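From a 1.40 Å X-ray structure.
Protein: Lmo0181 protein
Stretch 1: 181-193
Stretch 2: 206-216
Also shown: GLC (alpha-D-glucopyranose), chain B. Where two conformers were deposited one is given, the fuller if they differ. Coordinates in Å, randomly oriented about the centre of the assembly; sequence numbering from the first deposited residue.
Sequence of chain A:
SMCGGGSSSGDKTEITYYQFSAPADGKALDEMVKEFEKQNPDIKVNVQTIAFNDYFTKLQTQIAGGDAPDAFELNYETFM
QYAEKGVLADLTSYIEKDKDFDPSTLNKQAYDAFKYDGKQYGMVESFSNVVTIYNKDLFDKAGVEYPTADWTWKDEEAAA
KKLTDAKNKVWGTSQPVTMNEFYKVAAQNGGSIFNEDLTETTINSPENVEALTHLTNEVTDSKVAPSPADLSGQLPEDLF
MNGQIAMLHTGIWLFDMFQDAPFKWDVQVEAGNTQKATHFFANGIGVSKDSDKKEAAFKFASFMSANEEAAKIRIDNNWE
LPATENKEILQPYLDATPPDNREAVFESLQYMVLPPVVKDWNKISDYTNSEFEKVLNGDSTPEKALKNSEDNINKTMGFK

Stretch 1 181-193: EFYKVAAQNGGSI
Stretch 2 (206-216) PENVEALTHLT

One amide, that of Asn-189, ties the loop after the first helix to two successive levels of the second: ND2 donates to Glu-207 O at 3.0 Å (N-H...O 170°) and to Glu-210 OE1 at 3.1 Å (166°). Its CA-to-CB bond points toward helix 206-216, and an off-well chi1 of -143° with chi2 32° aims both protons. Glu-207 O also accepts Ala-211 N at 3.0 Å, so the amide joins an intact helical bond.

Helix 181-187 crosses helix 206-216 at 116°, with axes 8.8 Å apart at closest approach. CA atoms register Phe-182 with Leu-212 (7.4 Å) and Ala-186 with Asn-208 (5.3 Å); small Ala-186 fits this near approach. A type I turn, Ala-187 to Gly-190, follows. Gly-190 has phi/psi 80/13, favouring glycine; at Gly-191 (-97/177), an ideal CB would lie 1.7 Å from Asn-208 OD1, a clash. Asn-208 (chi1 -77°, chi2 10°) donates ND2 to Ser-192 O at 3.1 Å (141°).

Apolar packing fills the helix crossing. Phe-182 (chi1 -168°, chi2 62°) brings CE1 3.6 Å from Leu-212 CB, its ring edge meeting Leu-212 N and Asn-208 O. Val-185 (chi1 179°) sets CG1 4.1 Å from Ala-211 CB and 4.0 Å from Leu-215 CD1 (chi1 -61°, chi2 174°).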

ATOM      1  N   GLU A 181       5.125   6.143  -4.354  1.00  3.33           N
ATOM      2  CA  GLU A 181       5.586   5.387  -5.523  1.00  3.24           C
ATOM      3  C   GLU A 181       7.080   5.597  -5.737  1.00  3.23           C
ATOM      4  O   GLU A 181       7.814   4.717  -6.180  1.00  3.18           O
ATOM      5  CB  GLU A 181       4.804   5.814  -6.755  1.00  3.24           C
ATOM      6  CG  GLU A 181       4.947   4.840  -7.916  1.00  3.22           C
ATOM      7  CD  GLU A 181       4.177   3.542  -7.739  1.00  3.26           C
ATOM      8  OE1 GLU A 181       3.373   3.371  -6.767  1.00  3.37           O
ATOM      9  OE2 GLU A 181       4.357   2.673  -8.634  1.00  3.42           O
ATOM     10  N   PHE A 182       7.518   6.820  -5.444  1.00  3.29           N
ATOM     11  CA  PHE A 182       8.888   7.207  -5.816  1.00  3.32           C
ATOM     12  C   PHE A 182       9.952   6.536  -5.001  1.00  3.34           C
ATOM     13  O   PHE A 182      11.021   6.311  -5.550  1.00  3.35           O
ATOM     14  CB  PHE A 182       9.027   8.709  -5.686  1.00  3.43           C
ATOM     15  CG  PHE A 182      10.300   9.210  -6.313  1.00  3.48           C
ATOM     16  CD1 PHE A 182      10.507   9.041  -7.679  1.00  3.45           C
ATOM     17  CD2 PHE A 182      11.292   9.806  -5.574  1.00  3.59           C
ATOM     18  CE1 PHE A 182      11.661   9.463  -8.297  1.00  3.53           C
ATOM     19  CE2 PHE A 182      12.455  10.229  -6.185  1.00  3.68           C
ATOM     20  CZ  PHE A 182      12.636  10.038  -7.538  1.00  3.65           C
ATOM     21  N   TYR A 183       9.718   6.192  -3.737  1.00  3.37           N
ATOM     22  CA  TYR A 183      10.850   5.537  -3.052  1.00  3.41           C
ATOM     23  C   TYR A 183      11.143   4.203  -3.736  1.00  3.36           C
ATOM     24  O   TYR A 183      12.279   3.745  -3.762  1.00  3.55           O
ATOM     25  CB  TYR A 183      10.687   5.402  -1.542  1.00  3.49           C
ATOM     26  CG  TYR A 183       9.611   4.486  -1.003  1.00  3.47           C
ATOM     27  CD1 TYR A 183       9.822   3.134  -0.873  1.00  3.46           C
ATOM     28  CD2 TYR A 183       8.377   4.967  -0.598  1.00  3.49           C
ATOM     29  CE1 TYR A 183       8.872   2.295  -0.323  1.00  3.48           C
ATOM     30  CE2 TYR A 183       7.414   4.157  -0.048  1.00  3.51           C
ATOM     31  CZ  TYR A 183       7.670   2.822   0.061  1.00  3.50           C
ATOM     32  OH  TYR A 183       6.722   2.016   0.636  1.00  3.57           O
ATOM     33  N   LYS A 184      10.112   3.546  -4.269  1.00  3.28           N
ATOM     34  CA  LYS A 184      10.304   2.330  -5.075  1.00  3.25           C
ATOM     35  C   LYS A 184      10.955   2.604  -6.423  1.00  3.23           C
ATOM     36  O   LYS A 184      11.904   1.934  -6.795  1.00  3.28           O
ATOM     37  CB  LYS A 184       8.959   1.663  -5.243  1.00  3.20           C
ATOM     38  CG  LYS A 184       8.984   0.474  -6.175  1.00  3.19           C
ATOM     39  CD  LYS A 184       7.617  -0.087  -6.511  1.00  3.17           C
ATOM     40  CE  LYS A 184       6.722   0.883  -7.280  1.00  3.12           C
ATOM     41  NZ  LYS A 184       5.345   0.336  -7.399  1.00  3.13           N
ATOM     42  N   VAL A 185      10.414   3.544  -7.182  1.00  3.20           N
ATOM     43  CA  VAL A 185      10.943   3.823  -8.526  1.00  3.20           C
ATOM     44  C   VAL A 185      12.374   4.353  -8.457  1.00  3.30           C
ATOM     45  O   VAL A 185      13.213   3.988  -9.283  1.00  3.34           O
ATOM     46  CB  VAL A 185       9.979   4.751  -9.314  1.00  3.18           C
ATOM     47  CG1 VAL A 185      10.547   5.045 -10.677  1.00  3.21           C
ATOM     48  CG2 VAL A 185       8.643   4.037  -9.472  1.00  3.12           C
ATOM     49  N   ALA A 186      12.667   5.166  -7.441  1.00  3.35           N
ATOM     50  CA  ALA A 186      14.080   5.564  -7.200  1.00  3.47           C
ATOM     51  C   ALA A 186      14.975   4.357  -6.975  1.00  3.52           C
ATOM     52  O   ALA A 186      16.048   4.252  -7.580  1.00  3.62           O
ATOM     53  CB  ALA A 186      14.150   6.502  -6.012  1.00  3.54           C
ATOM     54  N   ALA A 187      14.491   3.412  -6.167  1.00  3.48           N
ATOM     55  CA  ALA A 187      15.282   2.198  -5.925  1.00  3.57           C
ATOM     56  C   ALA A 187      15.472   1.362  -7.162  1.00  3.57           C
ATOM     57  O   ALA A 187      16.494   0.688  -7.295  1.00  3.69           O
ATOM     58  CB  ALA A 187      14.610   1.382  -4.829  1.00  3.55           C
ATOM     59  N   GLN A 188      14.539   1.409  -8.104  1.00  3.46           N
ATOM     60  CA  GLN A 188      14.745   0.740  -9.390  1.00  3.49           C
ATOM     61  C   GLN A 188      15.881   1.301 -10.246  1.00  3.60           C
ATOM     62  O   GLN A 188      16.283   0.687 -11.228  1.00  3.66           O
ATOM     63  CB  GLN A 188      13.434   0.805 -10.192  1.00  3.37           C
ATOM     64  CG  GLN A 188      12.294  -0.033  -9.611  1.00  3.30           C
ATOM     65  CD  GLN A 188      10.952   0.265 -10.227  1.00  3.21           C
ATOM     66  OE1 GLN A 188      10.797   1.087 -11.133  1.00  3.19           O
ATOM     67  NE2 GLN A 188       9.958  -0.401  -9.670  1.00  3.18           N
ATOM     68  N   ASN A 189      16.389   2.466  -9.868  1.00  3.64           N
ATOM     69  CA  ASN A 189      17.532   3.117 -10.485  1.00  3.78           C
ATOM     70  C   ASN A 189      18.691   3.294  -9.507  1.00  3.95           C
ATOM     71  O   ASN A 189      19.604   4.055  -9.771  1.00  4.08           O
ATOM     72  CB  ASN A 189      17.120   4.464 -11.087  1.00  3.76           C
ATOM     73  CG  ASN A 189      17.820   4.779 -12.384  1.00  3.88           C
ATOM     74  OD1 ASN A 189      18.141   3.886 -13.156  1.00  3.93           O
ATOM     75  ND2 ASN A 189      18.046   6.046 -12.661  1.00  3.97           N
ATOM     76  N   GLY A 190      18.680   2.550  -8.406  1.00  4.16           N
ATOM     77  CA  GLY A 190      19.794   2.554  -7.449  1.00  4.59           C
ATOM     78  C   GLY A 190      19.783   3.721  -6.501  1.00  5.04           C
ATOM     79  O   GLY A 190      20.759   3.898  -5.756  1.00  5.68           O
ATOM     80  N   GLY A 191      18.678   4.439  -6.457  1.00  5.03           N
ATOM     81  CA  GLY A 191      18.513   5.623  -5.592  1.00  5.36           C
ATOM     82  C   GLY A 191      17.807   5.321  -4.290  1.00  5.74           C
ATOM     83  O   GLY A 191      17.342   4.228  -4.046  1.00  6.16           O
ATOM     84  N   SER A 192      17.688   6.342  -3.457  0.50  6.08           N
ATOM     85  CA  SER A 192      16.973   6.192  -2.207  0.50  6.42           C
ATOM     86  C   SER A 192      16.541   7.554  -1.731  0.50  6.37           C
ATOM     87  O   SER A 192      16.949   8.584  -2.276  0.50  6.44           O
ATOM     88  CB  SER A 192      17.868   5.528  -1.162  0.50  6.77           C
ATOM     89  OG  SER A 192      18.997   6.326  -0.950  0.50  7.18           O
ATOM     90  N   ILE A 193      15.723   7.531  -0.687  1.00  6.30           N
ATOM     91  CA  ILE A 193      15.190   8.757  -0.107  1.00  6.45           C
ATOM     92  C   ILE A 193      16.078   9.158   1.051  1.00  6.58           C
ATOM     93  O   ILE A 193      16.495  10.330   1.088  1.00  6.45           O
ATOM     94  CB  ILE A 193      13.741   8.583   0.414  1.00  6.63           C
ATOM     95  CG1 ILE A 193      12.857   7.974  -0.682  1.00  6.69           C
ATOM     96  CG2 ILE A 193      13.220   9.892   0.990  1.00  6.84           C
ATOM     97  CD1 ILE A 193      12.762   8.769  -1.948  1.00  6.72           C
ATOM     98  N   PRO A 206      21.239  12.296  -8.898  1.00  4.94           N
ATOM     99  CA  PRO A 206      21.041  12.245 -10.329  1.00  4.97           C
ATOM    100  C   PRO A 206      20.282  11.025 -10.805  1.00  4.69           C
ATOM    101  O   PRO A 206      19.449  11.135 -11.717  1.00  4.63           O
ATOM    102  CB  PRO A 206      22.457  12.295 -10.930  1.00  5.28           C
ATOM    103  CG  PRO A 206      23.379  12.331  -9.807  1.00  5.53           C
ATOM    104  CD  PRO A 206      22.653  12.404  -8.500  1.00  5.26           C
ATOM    105  N   GLU A 207      20.493   9.875 -10.150  1.00  4.51           N
ATOM    106  CA  GLU A 207      19.740   8.696 -10.553  1.00  4.34           C
ATOM    107  C   GLU A 207      18.274   8.913 -10.227  1.00  4.11           C
ATOM    108  O   GLU A 207      17.413   8.380 -10.942  1.00  3.97           O
ATOM    109  CB  GLU A 207      20.309   7.420  -9.901  1.00  4.46           C
ATOM    110  CG  GLU A 207      20.257   7.269  -8.398  1.00  4.61           C
ATOM    111  CD  GLU A 207      21.405   7.911  -7.662  1.00  5.03           C
ATOM    112  OE1 GLU A 207      22.136   8.791  -8.155  1.00  5.50           O
ATOM    113  OE2 GLU A 207      21.556   7.488  -6.499  1.00  5.55           O
ATOM    114  N   ASN A 208      17.974   9.671  -9.179  1.00  4.12           N
ATOM    115  CA  ASN A 208      16.577   9.942  -8.819  1.00  3.97           C
ATOM    116  C   ASN A 208      15.958  10.940  -9.770  1.00  4.01           C
ATOM    117  O   ASN A 208      14.782  10.817 -10.106  1.00  3.89           O
ATOM    118  CB  ASN A 208      16.467  10.464  -7.386  1.00  4.01           C
ATOM    119  CG  ASN A 208      16.609   9.350  -6.368  1.00  3.94           C
ATOM    120  OD1 ASN A 208      16.970   8.204  -6.698  1.00  3.91           O
ATOM    121  ND2 ASN A 208      16.232   9.658  -5.121  1.00  3.96           N
ATOM    122  N   VAL A 209      16.707  11.928 -10.256  1.00  4.20           N
ATOM    123  CA  VAL A 209      16.183  12.809 -11.296  1.00  4.27           C
ATOM    124  C   VAL A 209      15.831  11.965 -12.490  1.00  4.19           C
ATOM    125  O   VAL A 209      14.770  12.163 -13.086  1.00  4.13           O
ATOM    126  CB  VAL A 209      17.201  13.903 -11.678  1.00  4.62           C
ATOM    127  CG1 VAL A 209      16.691  14.729 -12.856  1.00  4.76           C
ATOM    128  CG2 VAL A 209      17.531  14.800 -10.494  1.00  4.87           C
ATOM    129  N   GLU A 210      16.669  11.023 -12.891  1.00  4.31           N
ATOM    130  CA  GLU A 210      16.338  10.176 -14.045  1.00  4.42           C
ATOM    131  C   GLU A 210      15.096   9.347 -13.788  1.00  4.04           C
ATOM    132  O   GLU A 210      14.233   9.175 -14.651  1.00  4.07           O
ATOM    133  CB  GLU A 210      17.546   9.292 -14.340  1.00  4.87           C
ATOM    134  CG  GLU A 210      17.394   8.511 -15.644  1.00  5.27           C
ATOM    135  CD  GLU A 210      18.594   7.680 -16.037  1.00  5.91           C
ATOM    136  OE1 GLU A 210      19.409   7.321 -15.158  1.00  6.63           O
ATOM    137  OE2 GLU A 210      18.741   7.468 -17.275  1.00  6.67           O
ATOM    138  N   ALA A 211      14.965   8.799 -12.580  1.00  3.77           N
ATOM    139  CA  ALA A 211      13.806   7.973 -12.215  1.00  3.60           C
ATOM    140  C   ALA A 211      12.512   8.762 -12.260  1.00  3.56           C
ATOM    141  O   ALA A 211      11.489   8.298 -12.768  1.00  3.48           O
ATOM    142  CB  ALA A 211      13.982   7.324 -10.849  1.00  3.55           C
ATOM    143  N   LEU A 212      12.547   9.966 -11.686  1.00  3.66           N
ATOM    144  CA  LEU A 212      11.350  10.812 -11.736  1.00  3.68           C
ATOM    145  C   LEU A 212      11.008  11.239 -13.137  1.00  3.74           C
ATOM    146  O   LEU A 212       9.820  11.227 -13.481  1.00  3.71           O
ATOM    147  CB  LEU A 212      11.527  12.026 -10.842  1.00  3.81           C
ATOM    148  CG  LEU A 212      10.319  13.004 -10.764  1.00  3.88           C
ATOM    149  CD1 LEU A 212       9.098  12.335 -10.214  1.00  3.75           C
ATOM    150  CD2 LEU A 212      10.686  14.171  -9.875  1.00  4.04           C
ATOM    151  N   THR A 213      12.028  11.575 -13.912  1.00  3.86           N
ATOM    152  CA  THR A 213      11.816  11.937 -15.304  1.00  3.96           C
ATOM    153  C   THR A 213      11.213  10.790 -16.094  1.00  3.83           C
ATOM    154  O   THR A 213      10.332  11.024 -16.968  1.00  3.87           O
ATOM    155  CB  THR A 213      13.125  12.442 -15.927  1.00  4.14           C
ATOM    156  OG1 THR A 213      13.604  13.534 -15.134  1.00  4.28           O
ATOM    157  CG2 THR A 213      12.933  12.885 -17.396  1.00  4.28           C
ATOM    158  N   HIS A 214      11.591   9.556 -15.798  1.00  3.77           N
ATOM    159  CA  HIS A 214      10.988   8.395 -16.428  1.00  3.96           C
ATOM    160  C   HIS A 214       9.472   8.409 -16.194  1.00  3.88           C
ATOM    161  O   HIS A 214       8.701   8.146 -17.121  1.00  4.19           O
ATOM    162  CB  HIS A 214      11.714   7.148 -15.907  1.00  4.10           C
ATOM    163  CG  HIS A 214      10.850   5.936 -15.780  1.00  4.24           C
ATOM    164  ND1 HIS A 214      10.406   5.131 -16.826  1.00  4.53           N
ATOM    165  CD2 HIS A 214      10.408   5.366 -14.637  1.00  4.44           C
ATOM    166  CE1 HIS A 214       9.698   4.147 -16.309  1.00  4.41           C
ATOM    167  NE2 HIS A 214       9.695   4.265 -15.004  1.00  4.54           N
ATOM    168  N   LEU A 215       9.033   8.678 -14.965  1.00  3.83           N
ATOM    169  CA  LEU A 215       7.590   8.775 -14.657  1.00  3.84           C
ATOM    170  C   LEU A 215       6.934   9.999 -15.297  1.00  3.97           C
ATOM    171  O   LEU A 215       5.881   9.891 -15.940  1.00  4.00           O
ATOM    172  CB  LEU A 215       7.326   8.812 -13.159  1.00  3.84           C
ATOM    173  CG  LEU A 215       7.806   7.563 -12.399  1.00  3.80           C
ATOM    174  CD1 LEU A 215       7.624   7.809 -10.916  1.00  3.92           C
ATOM    175  CD2 LEU A 215       7.109   6.301 -12.859  1.00  3.79           C
ATOM    176  N   THR A 216       7.529  11.184 -15.142  1.00  4.04           N
ATOM    177  CA  THR A 216       6.807  12.387 -15.579  1.00  4.24           C
ATOM    178  C   THR A 216       6.775  12.511 -17.087  1.00  4.57           C
ATOM    179  O   THR A 216       5.765  13.007 -17.619  1.00  4.52           O
ATOM    180  CB  THR A 216       7.366  13.644 -14.915  1.00  4.30           C
ATOM    181  OG1 THR A 216       8.726  13.820 -15.280  1.00  4.36           O
ATOM    182  CG2 THR A 216       7.267  13.591 -13.397  1.00  4.20           C
TER
HETATM  183  C1  GLC B   1      -0.587   4.195  -1.590  1.00  2.49           C
HETATM  184  C2  GLC B   1      -1.651   4.657  -2.577  1.00  2.58           C
HETATM  185  C3  GLC B   1      -1.852   3.573  -3.636  1.00  2.64           C
HETATM  186  C4  GLC B   1      -0.524   3.272  -4.307  1.00  2.58           C
HETATM  187  C5  GLC B   1       0.587   3.001  -3.280  1.00  2.54           C
HETATM  188  C6  GLC B   1       1.993   2.949  -3.882  1.00  2.64           C
HETATM  189  O2  GLC B   1      -2.884   4.958  -1.902  1.00  2.78           O
HETATM  190  O3  GLC B   1      -2.796   4.098  -4.580  1.00  2.88           O
HETATM  191  O4  GLC B   1      -0.631   2.095  -5.124  1.00  2.70           O
HETATM  192  O5  GLC B   1       0.657   3.989  -2.252  1.00  2.49           O
HETATM  193  O6  GLC B   1       2.265   4.195  -4.516  1.00  2.67           O
HETATM  194  O   HOH W   1       8.724   2.525 -12.803  1.00 13.23           O